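Local coordinates for NAD(P)H-flavin oxidoreductase (Agrobacterium tumefaciens str. C58, PDB 2FRE), which probably uses FMN bound at its dimer interface to catalyse NAD(P)H-dependent reduction of flavins or related acceptors, as in the nitroreductase family, at residues Asn5-Tyr11 with Pro180-Leu186; Pro23-Ser29 with Thr163-Ile169; Phe90-His96 with Gly152-Gly158. Residue numbers count along the deposited sequence, not the author numbering.

Overall arrangement
From the N terminus, the chain passes through 5-11, whose partner 180-186 lies near the other end, so contact 1 closes the longest loop. Contact 2 is nested inside it, joining 23-29, the loop ahead of helix 33-44, to 163-169, the loop after strand 153-162. Contact 3 is nested in turn inside contact 2, pairing strand 87-98 with strand 153-162 in the central antiparallel sheet; none of the three cross. Contacts 1 and 2, with centres 23 Å apart, hold FMN at its phosphate end and its flavin ring respectively. Contact 3 lies on the opposite side of the chain's centre from both, and like contact 1 it touches the second subunit.

Contact 1: residues Asn5-Tyr11 with Pro180-Leu186; sequences NNRQSEY and PSKRVPL. With FMN (flavin mononucleotide), chain C.
Segments 5-11 and 180-186 run side by side in the same direction, N6 opposite P180, R7 opposite K182 and E10 opposite L186, CA-CA 6.7, 7.0 and 7.6 Å. This is too wide for sheet pairing, so side chains bridge the gap. N5 and N6 take left-handed helical angles (54/46 and 56/29) before R7 and Q8 extend as a short strand; 180-186 is mostly extended. R7 (chi1 m, then t, t) reaches across, one face of its guanidinium over P180 CB. R7 NE donates to S181 O at 2.8 Å and R7 NH2 to FMN O1P at 2.8 Å. R183 NH2 reaches the same O1P at 2.8 Å, and this shared oxygen offsets the repulsion between R7 NH2 and R183 NH2, 4.0 Å apart. The small S181 hydroxyl, on a p rotamer, can both donate and accept: OG gives to FMN O5' at 2.7 Å and takes from R183 NH1 at 2.9 Å. Such an arginine-rich phosphate site at the subunit boundary fits the dimeric nitroreductase fold: R20 also hydrogen-bonds FMN, and R183 bonds W45 O of the second subunit. Long, flexible K182 curls back so that NZ donates to N6 O at 2.7 Å; water 1 joins N6 O to P180 O. Further along, the E10 carboxylate meets a backbone NH, OE1 accepting from L186 N at 2.8 Å, and Y11 CE2 packs on L186 CD2 at 3.6 Å.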
# COMPACT_ATOMS: atom_id res chain seq x y z
N ASN A 5 16.28 -8.60 -10.82
CA ASN A 5 15.85 -7.37 -11.50
C ASN A 5 16.80 -6.18 -11.31
O ASN A 5 16.36 -5.07 -11.02
CB ASN A 5 14.44 -6.99 -11.08
CG ASN A 5 13.80 -6.00 -12.04
OD1 ASN A 5 14.12 -5.98 -13.24
ND2 ASN A 5 12.92 -5.15 -11.52
N ASN A 6 18.09 -6.44 -11.47
CA ASN A 6 19.17 -5.45 -11.32
C ASN A 6 19.12 -4.80 -9.94
O ASN A 6 19.53 -3.66 -9.77
CB ASN A 6 19.09 -4.39 -12.44
CG ASN A 6 20.46 -3.80 -12.85
OD1 ASN A 6 21.43 -3.76 -12.07
ND2 ASN A 6 20.55 -3.39 -14.09
N ARG A 7 18.62 -5.54 -8.96
CA ARG A 7 18.52 -5.05 -7.59
C ARG A 7 19.02 -6.11 -6.62
O ARG A 7 18.89 -7.30 -6.85
CB ARG A 7 17.07 -4.70 -7.22
CG ARG A 7 16.48 -3.56 -7.97
CD ARG A 7 14.95 -3.57 -7.86
NE ARG A 7 14.39 -2.25 -8.18
CZ ARG A 7 13.09 -1.96 -8.22
NH1 ARG A 7 12.16 -2.90 -8.04
NH2 ARG A 7 12.70 -0.72 -8.45
N GLN A 8 19.56 -5.64 -5.50
CA GLN A 8 20.06 -6.50 -4.48
C GLN A 8 19.46 -6.05 -3.16
O GLN A 8 19.51 -4.87 -2.81
CB GLN A 8 21.59 -6.42 -4.39
CG GLN A 8 22.14 -7.41 -3.39
CD GLN A 8 23.66 -7.40 -3.29
OE1 GLN A 8 24.23 -6.78 -2.38
NE2 GLN A 8 24.31 -8.12 -4.17
N SER A 9 18.90 -6.98 -2.44
CA SER A 9 18.28 -6.64 -1.17
C SER A 9 19.30 -7.02 -0.13
O SER A 9 20.17 -7.85 -0.38
CB SER A 9 17.04 -7.48 -0.97
OG SER A 9 17.44 -8.83 -0.81
N GLU A 10 19.19 -6.42 1.05
CA GLU A 10 20.11 -6.75 2.15
C GLU A 10 19.71 -8.06 2.86
O GLU A 10 20.56 -8.72 3.47
CB GLU A 10 20.15 -5.59 3.13
CG GLU A 10 20.62 -4.29 2.50
CD GLU A 10 20.29 -3.08 3.35
OE1 GLU A 10 19.37 -2.32 2.98
OE2 GLU A 10 20.94 -2.94 4.41
N TYR A 11 18.43 -8.43 2.75
CA TYR A 11 17.85 -9.63 3.41
C TYR A 11 17.12 -10.50 2.37
O TYR A 11 16.81 -10.01 1.28
CB TYR A 11 16.91 -9.16 4.51
CG TYR A 11 17.68 -8.38 5.53
CD1 TYR A 11 18.37 -9.03 6.54
CD2 TYR A 11 17.81 -7.01 5.43
CE1 TYR A 11 19.13 -8.33 7.45
CE2 TYR A 11 18.56 -6.30 6.34
CZ TYR A 11 19.21 -6.96 7.34
OH TYR A 11 19.98 -6.24 8.23
N PRO A 180 15.62 -0.30 -13.19
CA PRO A 180 14.95 -0.33 -11.89
C PRO A 180 15.67 0.53 -10.85
O PRO A 180 16.90 0.47 -10.69
CB PRO A 180 14.94 -1.83 -11.53
CG PRO A 180 15.02 -2.49 -12.89
CD PRO A 180 16.01 -1.65 -13.61
N SER A 181 14.88 1.35 -10.16
CA SER A 181 15.38 2.22 -9.13
C SER A 181 15.94 1.45 -7.94
O SER A 181 15.61 0.27 -7.71
CB SER A 181 14.24 3.13 -8.65
OG SER A 181 13.14 2.34 -8.24
N LYS A 182 16.77 2.15 -7.18
CA LYS A 182 17.33 1.63 -5.93
C LYS A 182 16.60 2.20 -4.70
O LYS A 182 15.66 3.01 -4.81
CB LYS A 182 18.83 1.99 -5.84
CG LYS A 182 19.64 1.59 -7.04
CD LYS A 182 19.65 0.10 -7.34
CE LYS A 182 20.77 -0.24 -8.36
NZ LYS A 182 21.05 -1.70 -8.63
N ARG A 183 17.03 1.76 -3.52
CA ARG A 183 16.46 2.25 -2.24
C ARG A 183 17.58 2.59 -1.29
O ARG A 183 18.72 2.16 -1.49
CB ARG A 183 15.57 1.19 -1.61
CG ARG A 183 14.35 0.84 -2.40
CD ARG A 183 13.32 1.96 -2.52
NE ARG A 183 12.17 1.45 -3.27
CZ ARG A 183 12.11 1.36 -4.60
NH1 ARG A 183 13.05 1.84 -5.37
NH2 ARG A 183 11.04 0.84 -5.16
N VAL A 184 17.26 3.38 -0.27
CA VAL A 184 18.20 3.65 0.80
C VAL A 184 18.42 2.36 1.59
O VAL A 184 17.57 1.46 1.54
CB VAL A 184 17.70 4.78 1.74
CG1 VAL A 184 17.42 6.04 0.94
CG2 VAL A 184 16.47 4.36 2.53
N PRO A 185 19.55 2.25 2.30
CA PRO A 185 19.75 1.14 3.24
C PRO A 185 18.57 0.97 4.21
O PRO A 185 18.00 1.97 4.68
CB PRO A 185 21.02 1.54 3.99
CG PRO A 185 21.76 2.36 3.05
CD PRO A 185 20.73 3.14 2.28
N LEU A 186 18.19 -0.28 4.48
CA LEU A 186 17.11 -0.59 5.41
C LEU A 186 17.30 0.16 6.73
O LEU A 186 16.37 0.71 7.26
CB LEU A 186 17.00 -2.10 5.66
CG LEU A 186 15.85 -2.52 6.59
CD1 LEU A 186 14.53 -1.93 6.14
CD2 LEU A 186 15.75 -4.04 6.72
N1 FMN C . 6.65 8.29 -12.24
C2 FMN C . 6.60 9.20 -13.29
O2 FMN C . 7.32 9.04 -14.28
N3 FMN C . 5.77 10.31 -13.23
C4 FMN C . 4.96 10.53 -12.15
O4 FMN C . 4.07 11.41 -12.23
C4A FMN C . 5.01 9.61 -11.09
N5 FMN C . 4.21 9.79 -9.98
C5A FMN C . 4.21 8.83 -8.98
C6 FMN C . 3.38 9.01 -7.88
C7 FMN C . 3.34 8.07 -6.87
C7M FMN C . 2.09 8.07 -6.04
C8 FMN C . 4.17 6.94 -6.92
C8M FMN C . 3.78 5.68 -6.18
C9 FMN C . 5.01 6.76 -8.01
C9A FMN C . 5.05 7.72 -9.04
N10 FMN C . 5.89 7.56 -10.11
C10 FMN C . 5.85 8.49 -11.15
C1' FMN C . 6.88 6.42 -10.17
C2' FMN C . 7.93 6.43 -9.07
O2' FMN C . 9.00 7.33 -9.34
C3' FMN C . 8.46 5.01 -8.85
O3' FMN C . 7.40 4.18 -8.37
C4' FMN C . 9.65 5.01 -7.90
O4' FMN C . 10.75 5.68 -8.48
C5' FMN C . 10.09 3.60 -7.48
O5' FMN C . 10.47 2.84 -8.62
P FMN C . 9.78 1.42 -8.94
O1P FMN C . 10.25 0.46 -7.86
O2P FMN C . 8.27 1.57 -8.86
O3P FMN C . 10.22 1.03 -10.32
O HOH W 1 18.92 -1.25 -11.20

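Contact 2: residues Pro23-Ser29 with Thr163-Ile169; sequences PRAFDGS and TLTDKSI. With FMN (flavin mononucleotide), chain C.
A single beta bridge, F26 with L164 (CA-CA 4.8 Å), ties two loops that otherwise lack sheet structure. T165 N donates to A25 O at 2.9 Å and D27 N to T163 O at 3.0 Å. A25 points toward the partner loop, its small CB fitting 4.0 Å from I169 CG1, while P23 CB meets L164 CD1 at 3.4 Å; the CA-CB bond of F26 points away, and its side chain packs on W81 of helix 76-82. D27, on a p rotamer, makes an Asx turn: OD1 accepts from S29 N at 3.0 Å and S29 OG at 2.6 Å, with G28 between them at positive phi (75/10). Water 2 links D27 OD1 (2.8 Å) to T163 N (2.8 Å), and water 3 links D27 OD2 (2.9 Å) to L164 O (3.2 Å). R24 points away, extended (m, t, t), and grips FMN O2 through NE (3.1 Å) and NH2 (2.7 Å). Its positive charge beside O2 would stabilise negative charge on the reduced flavin, consistent with an oxidoreductase.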
# COMPACT_ATOMS: atom_id res chain seq x y z
N PRO A 23 8.50 0.72 -15.23
CA PRO A 23 9.07 1.21 -16.47
C PRO A 23 8.10 2.13 -17.19
O PRO A 23 6.96 2.30 -16.75
CB PRO A 23 9.29 -0.07 -17.28
CG PRO A 23 8.17 -0.95 -16.84
CD PRO A 23 8.03 -0.67 -15.36
N ARG A 24 8.55 2.70 -18.30
CA ARG A 24 7.76 3.62 -19.11
C ARG A 24 7.55 3.15 -20.55
O ARG A 24 6.72 3.73 -21.25
CB ARG A 24 8.41 5.02 -19.12
CG ARG A 24 8.39 5.67 -17.76
CD ARG A 24 8.99 7.03 -17.74
NE ARG A 24 8.97 7.52 -16.38
CZ ARG A 24 9.88 7.24 -15.45
NH1 ARG A 24 10.96 6.54 -15.75
NH2 ARG A 24 9.72 7.70 -14.21
N ALA A 25 8.29 2.13 -21.00
CA ALA A 25 8.19 1.66 -22.40
C ALA A 25 7.11 0.60 -22.52
O ALA A 25 7.34 -0.56 -22.18
CB ALA A 25 9.51 1.15 -22.91
N PHE A 26 5.93 1.00 -23.00
CA PHE A 26 4.78 0.10 -23.12
C PHE A 26 4.46 -0.13 -24.59
O PHE A 26 4.68 0.75 -25.44
CB PHE A 26 3.57 0.64 -22.36
CG PHE A 26 3.75 0.63 -20.88
CD1 PHE A 26 3.88 -0.57 -20.19
CD2 PHE A 26 3.83 1.83 -20.17
CE1 PHE A 26 4.06 -0.57 -18.81
CE2 PHE A 26 4.02 1.82 -18.80
CZ PHE A 26 4.12 0.63 -18.12
N ASP A 27 3.95 -1.33 -24.88
CA ASP A 27 3.77 -1.75 -26.27
C ASP A 27 2.44 -1.35 -26.90
O ASP A 27 2.23 -1.60 -28.09
CB ASP A 27 4.04 -3.26 -26.42
CG ASP A 27 2.90 -4.15 -25.89
OD1 ASP A 27 1.91 -3.67 -25.28
OD2 ASP A 27 3.03 -5.38 -26.09
N GLY A 28 1.53 -0.76 -26.13
CA GLY A 28 0.28 -0.23 -26.67
C GLY A 28 -0.74 -1.29 -27.03
O GLY A 28 -1.75 -0.98 -27.64
N SER A 29 -0.49 -2.53 -26.62
CA SER A 29 -1.37 -3.66 -26.96
C SER A 29 -2.61 -3.62 -26.10
O SER A 29 -2.60 -3.03 -25.03
CB SER A 29 -0.63 -4.97 -26.74
OG SER A 29 -0.23 -5.11 -25.39
N THR A 163 2.27 -3.80 -21.10
CA THR A 163 3.28 -4.79 -21.35
C THR A 163 4.57 -4.11 -21.79
O THR A 163 4.57 -3.33 -22.74
CB THR A 163 2.82 -5.77 -22.42
OG1 THR A 163 1.63 -6.44 -21.96
CG2 THR A 163 3.90 -6.80 -22.71
N LEU A 164 5.65 -4.43 -21.08
CA LEU A 164 6.95 -3.80 -21.27
C LEU A 164 7.46 -4.08 -22.67
O LEU A 164 7.24 -5.16 -23.21
CB LEU A 164 7.95 -4.34 -20.24
CG LEU A 164 9.38 -3.76 -20.22
CD1 LEU A 164 9.39 -2.28 -19.91
CD2 LEU A 164 10.27 -4.49 -19.22
N THR A 165 8.12 -3.09 -23.27
CA THR A 165 8.81 -3.29 -24.54
C THR A 165 10.17 -2.59 -24.53
O THR A 165 10.60 -2.08 -23.51
CB THR A 165 7.95 -2.82 -25.73
OG1 THR A 165 8.61 -3.18 -26.95
CG2 THR A 165 7.72 -1.32 -25.74
N ASP A 166 10.85 -2.60 -25.67
CA ASP A 166 12.21 -2.07 -25.76
C ASP A 166 12.24 -0.57 -25.50
O ASP A 166 11.39 0.18 -25.99
CB ASP A 166 12.83 -2.37 -27.14
CG ASP A 166 14.31 -2.04 -27.20
OD1 ASP A 166 15.14 -2.80 -26.64
OD2 ASP A 166 14.65 -1.01 -27.80
N LYS A 167 13.24 -0.15 -24.72
CA LYS A 167 13.41 1.26 -24.35
C LYS A 167 13.64 2.17 -25.56
O LYS A 167 13.43 3.38 -25.47
CB LYS A 167 14.56 1.41 -23.36
CG LYS A 167 15.94 1.11 -23.93
CD LYS A 167 16.99 1.27 -22.86
CE LYS A 167 18.38 1.01 -23.40
NZ LYS A 167 19.36 0.77 -22.30
N SER A 168 14.04 1.60 -26.69
CA SER A 168 14.31 2.38 -27.90
C SER A 168 13.09 3.19 -28.35
O SER A 168 13.25 4.17 -29.07
CB SER A 168 14.76 1.46 -29.04
OG SER A 168 13.75 0.51 -29.34
N ILE A 169 11.88 2.80 -27.94
CA ILE A 169 10.68 3.55 -28.31
C ILE A 169 10.54 4.87 -27.55
O ILE A 169 9.71 5.71 -27.91
CB ILE A 169 9.38 2.74 -28.11
CG1 ILE A 169 9.04 2.55 -26.63
CG2 ILE A 169 9.48 1.38 -28.80
CD1 ILE A 169 7.59 2.31 -26.38
N1 FMN C . 6.65 8.29 -12.24
C2 FMN C . 6.60 9.20 -13.29
O2 FMN C . 7.32 9.04 -14.28
N3 FMN C . 5.77 10.31 -13.23
C4 FMN C . 4.96 10.53 -12.15
O4 FMN C . 4.07 11.41 -12.23
C4A FMN C . 5.01 9.61 -11.09
N5 FMN C . 4.21 9.79 -9.98
C5A FMN C . 4.21 8.83 -8.98
C6 FMN C . 3.38 9.01 -7.88
C7 FMN C . 3.34 8.07 -6.87
C7M FMN C . 2.09 8.07 -6.04
C8 FMN C . 4.17 6.94 -6.92
C8M FMN C . 3.78 5.68 -6.18
C9 FMN C . 5.01 6.76 -8.01
C9A FMN C . 5.05 7.72 -9.04
N10 FMN C . 5.89 7.56 -10.11
C10 FMN C . 5.85 8.49 -11.15
C1' FMN C . 6.88 6.42 -10.17
C2' FMN C . 7.93 6.43 -9.07
O2' FMN C . 9.00 7.33 -9.34
C3' FMN C . 8.46 5.01 -8.85
O3' FMN C . 7.40 4.18 -8.37
C4' FMN C . 9.65 5.01 -7.90
O4' FMN C . 10.75 5.68 -8.48
C5' FMN C . 10.09 3.60 -7.48
O5' FMN C . 10.47 2.84 -8.62
P FMN C . 9.78 1.42 -8.94
O1P FMN C . 10.25 0.46 -7.86
O2P FMN C . 8.27 1.57 -8.86
O3P FMN C . 10.22 1.03 -10.32
O HOH W 2 1.22 -2.10 -23.13
O HOH W 3 5.84 -6.15 -25.92
O HOH W 4 -0.76 -5.25 -22.41

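Contact 3: residues Phe90-His96 with Gly152-Gly158; sequences FVISRDH and GFKVEAG
The ring of F153 lies under the aliphatic part of R94: R94 CG sits 4.0 Å from the centroid of the F153 ring, 26° off the normal, a CH-pi contact, and F153 CZ lies over one face of the R94 guanidinium. The ring also stands edge-to-face with F195 of the second subunit. R94 and F153 belong to neighbouring antiparallel strands of the central sheet of this nitroreductase-type alpha-beta fold; the axes of 90-94 and 153-158 come within 4.4 Å, their N-to-C directions 148° apart. V91-A157 and S93-K154 are hydrogen-bonded pairs; F90-G158, I92-V155 and R94-F153 are non-hydrogen-bonded. A classic beta bulge shifts the register: E156 (-87/-52) and A157 both face V91, whose O accepts from E156 N at 2.8 Å and A157 N at 3.3 Å, while V91 N donates to A157 O at 2.7 Å. S93 N to K154 O (2.8 Å) and K154 N to S93 O (2.7 Å) restore regular pairing. Apolar F90, I92 and V155 share a face with F153. On the face of V91 and S93, the small A157 side chain comes within about 4 Å of FMN, where a larger one would probably crowd it. S93 OG, whose modelled place is less sure, donates to E156 OE2 at 2.5 Å. G152 takes angles of 85/10, and a CB there would clash with H96 NE2; G152 O accepts from D95 N at 2.8 Å.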
# COMPACT_ATOMS: atom_id res chain seq x y z
N PHE A 90 -7.44 5.92 -12.47
CA PHE A 90 -7.17 6.79 -11.34
C PHE A 90 -7.61 6.09 -10.06
O PHE A 90 -8.71 5.50 -9.96
CB PHE A 90 -7.81 8.17 -11.55
CG PHE A 90 -7.28 8.86 -12.77
CD1 PHE A 90 -6.04 9.53 -12.72
CD2 PHE A 90 -7.95 8.78 -13.97
CE1 PHE A 90 -5.52 10.13 -13.86
CE2 PHE A 90 -7.43 9.36 -15.12
CZ PHE A 90 -6.21 10.04 -15.07
N VAL A 91 -6.71 6.13 -9.08
CA VAL A 91 -6.98 5.62 -7.77
C VAL A 91 -7.52 6.77 -6.91
O VAL A 91 -6.89 7.81 -6.77
CB VAL A 91 -5.74 5.01 -7.10
CG1 VAL A 91 -6.12 4.50 -5.71
CG2 VAL A 91 -5.14 3.91 -7.95
N ILE A 92 -8.70 6.56 -6.38
CA ILE A 92 -9.46 7.56 -5.67
C ILE A 92 -9.74 7.01 -4.29
O ILE A 92 -9.75 5.80 -4.11
CB ILE A 92 -10.78 7.80 -6.43
CG1 ILE A 92 -10.48 8.44 -7.78
CG2 ILE A 92 -11.77 8.66 -5.64
CD1 ILE A 92 -11.38 7.95 -8.83
N SER A 93 -9.97 7.88 -3.31
CA SER A 93 -10.42 7.42 -1.99
C SER A 93 -11.46 8.34 -1.37
O SER A 93 -11.40 9.56 -1.54
CB SER A 93 -9.24 7.26 -1.02
OG SER A 93 -8.67 8.52 -0.72
N ARG A 94 -12.37 7.74 -0.63
CA ARG A 94 -13.39 8.47 0.14
C ARG A 94 -12.72 9.05 1.38
O ARG A 94 -12.17 8.30 2.17
CB ARG A 94 -14.54 7.53 0.52
CG ARG A 94 -15.81 8.24 0.97
CD ARG A 94 -16.93 7.28 1.34
NE ARG A 94 -18.23 7.89 1.03
CZ ARG A 94 -19.22 7.32 0.34
NH1 ARG A 94 -19.13 6.08 -0.12
NH2 ARG A 94 -20.33 8.01 0.13
N ASP A 95 -12.75 10.37 1.54
CA ASP A 95 -11.99 11.03 2.63
C ASP A 95 -12.75 11.08 3.95
O ASP A 95 -12.35 11.77 4.90
CB ASP A 95 -11.54 12.43 2.23
CG ASP A 95 -12.69 13.43 2.08
OD1 ASP A 95 -13.77 13.27 2.67
OD2 ASP A 95 -12.47 14.40 1.34
N HIS A 96 -13.84 10.34 4.02
CA HIS A 96 -14.68 10.33 5.19
C HIS A 96 -15.39 9.01 5.22
O HIS A 96 -15.43 8.29 4.23
CB HIS A 96 -15.72 11.43 5.05
CG HIS A 96 -16.54 11.30 3.80
ND1 HIS A 96 -17.79 10.73 3.79
CD2 HIS A 96 -16.27 11.63 2.51
CE1 HIS A 96 -18.27 10.72 2.55
NE2 HIS A 96 -17.36 11.27 1.76
N GLY A 152 -16.09 14.74 -1.46
CA GLY A 152 -15.63 13.89 -0.38
C GLY A 152 -14.84 12.70 -0.88
O GLY A 152 -14.58 11.79 -0.11
N PHE A 153 -14.50 12.70 -2.17
CA PHE A 153 -13.59 11.71 -2.73
C PHE A 153 -12.34 12.39 -3.24
O PHE A 153 -12.43 13.40 -3.95
CB PHE A 153 -14.27 10.93 -3.86
CG PHE A 153 -15.29 9.94 -3.36
CD1 PHE A 153 -14.93 8.61 -3.17
CD2 PHE A 153 -16.58 10.34 -3.07
CE1 PHE A 153 -15.83 7.69 -2.71
CE2 PHE A 153 -17.50 9.42 -2.59
CZ PHE A 153 -17.12 8.08 -2.41
N LYS A 154 -11.19 11.84 -2.90
CA LYS A 154 -9.88 12.38 -3.22
C LYS A 154 -9.19 11.57 -4.33
O LYS A 154 -9.22 10.33 -4.32
CB LYS A 154 -9.02 12.38 -1.95
CG LYS A 154 -7.57 12.69 -2.17
CD LYS A 154 -6.81 12.83 -0.86
CE LYS A 154 -5.32 12.69 -1.03
NZ LYS A 154 -4.86 12.97 -2.42
N VAL A 155 -8.57 12.28 -5.27
CA VAL A 155 -7.75 11.66 -6.30
C VAL A 155 -6.36 11.43 -5.68
O VAL A 155 -5.67 12.37 -5.31
CB VAL A 155 -7.64 12.54 -7.57
CG1 VAL A 155 -6.79 11.84 -8.63
CG2 VAL A 155 -9.04 12.87 -8.12
N GLU A 156 -5.98 10.17 -5.54
CA GLU A 156 -4.70 9.80 -4.97
C GLU A 156 -3.62 9.76 -6.02
O GLU A 156 -2.56 10.35 -5.84
CB GLU A 156 -4.79 8.42 -4.30
CG GLU A 156 -5.82 8.33 -3.16
CD GLU A 156 -5.44 9.16 -1.96
OE1 GLU A 156 -4.28 9.61 -1.88
OE2 GLU A 156 -6.29 9.34 -1.07
N ALA A 157 -3.86 9.03 -7.11
CA ALA A 157 -2.85 8.84 -8.14
C ALA A 157 -3.42 8.30 -9.45
O ALA A 157 -4.48 7.69 -9.46
CB ALA A 157 -1.75 7.91 -7.63
N GLY A 158 -2.73 8.55 -10.55
CA GLY A 158 -3.02 7.86 -11.80
C GLY A 158 -2.17 6.61 -11.88
O GLY A 158 -1.15 6.50 -11.22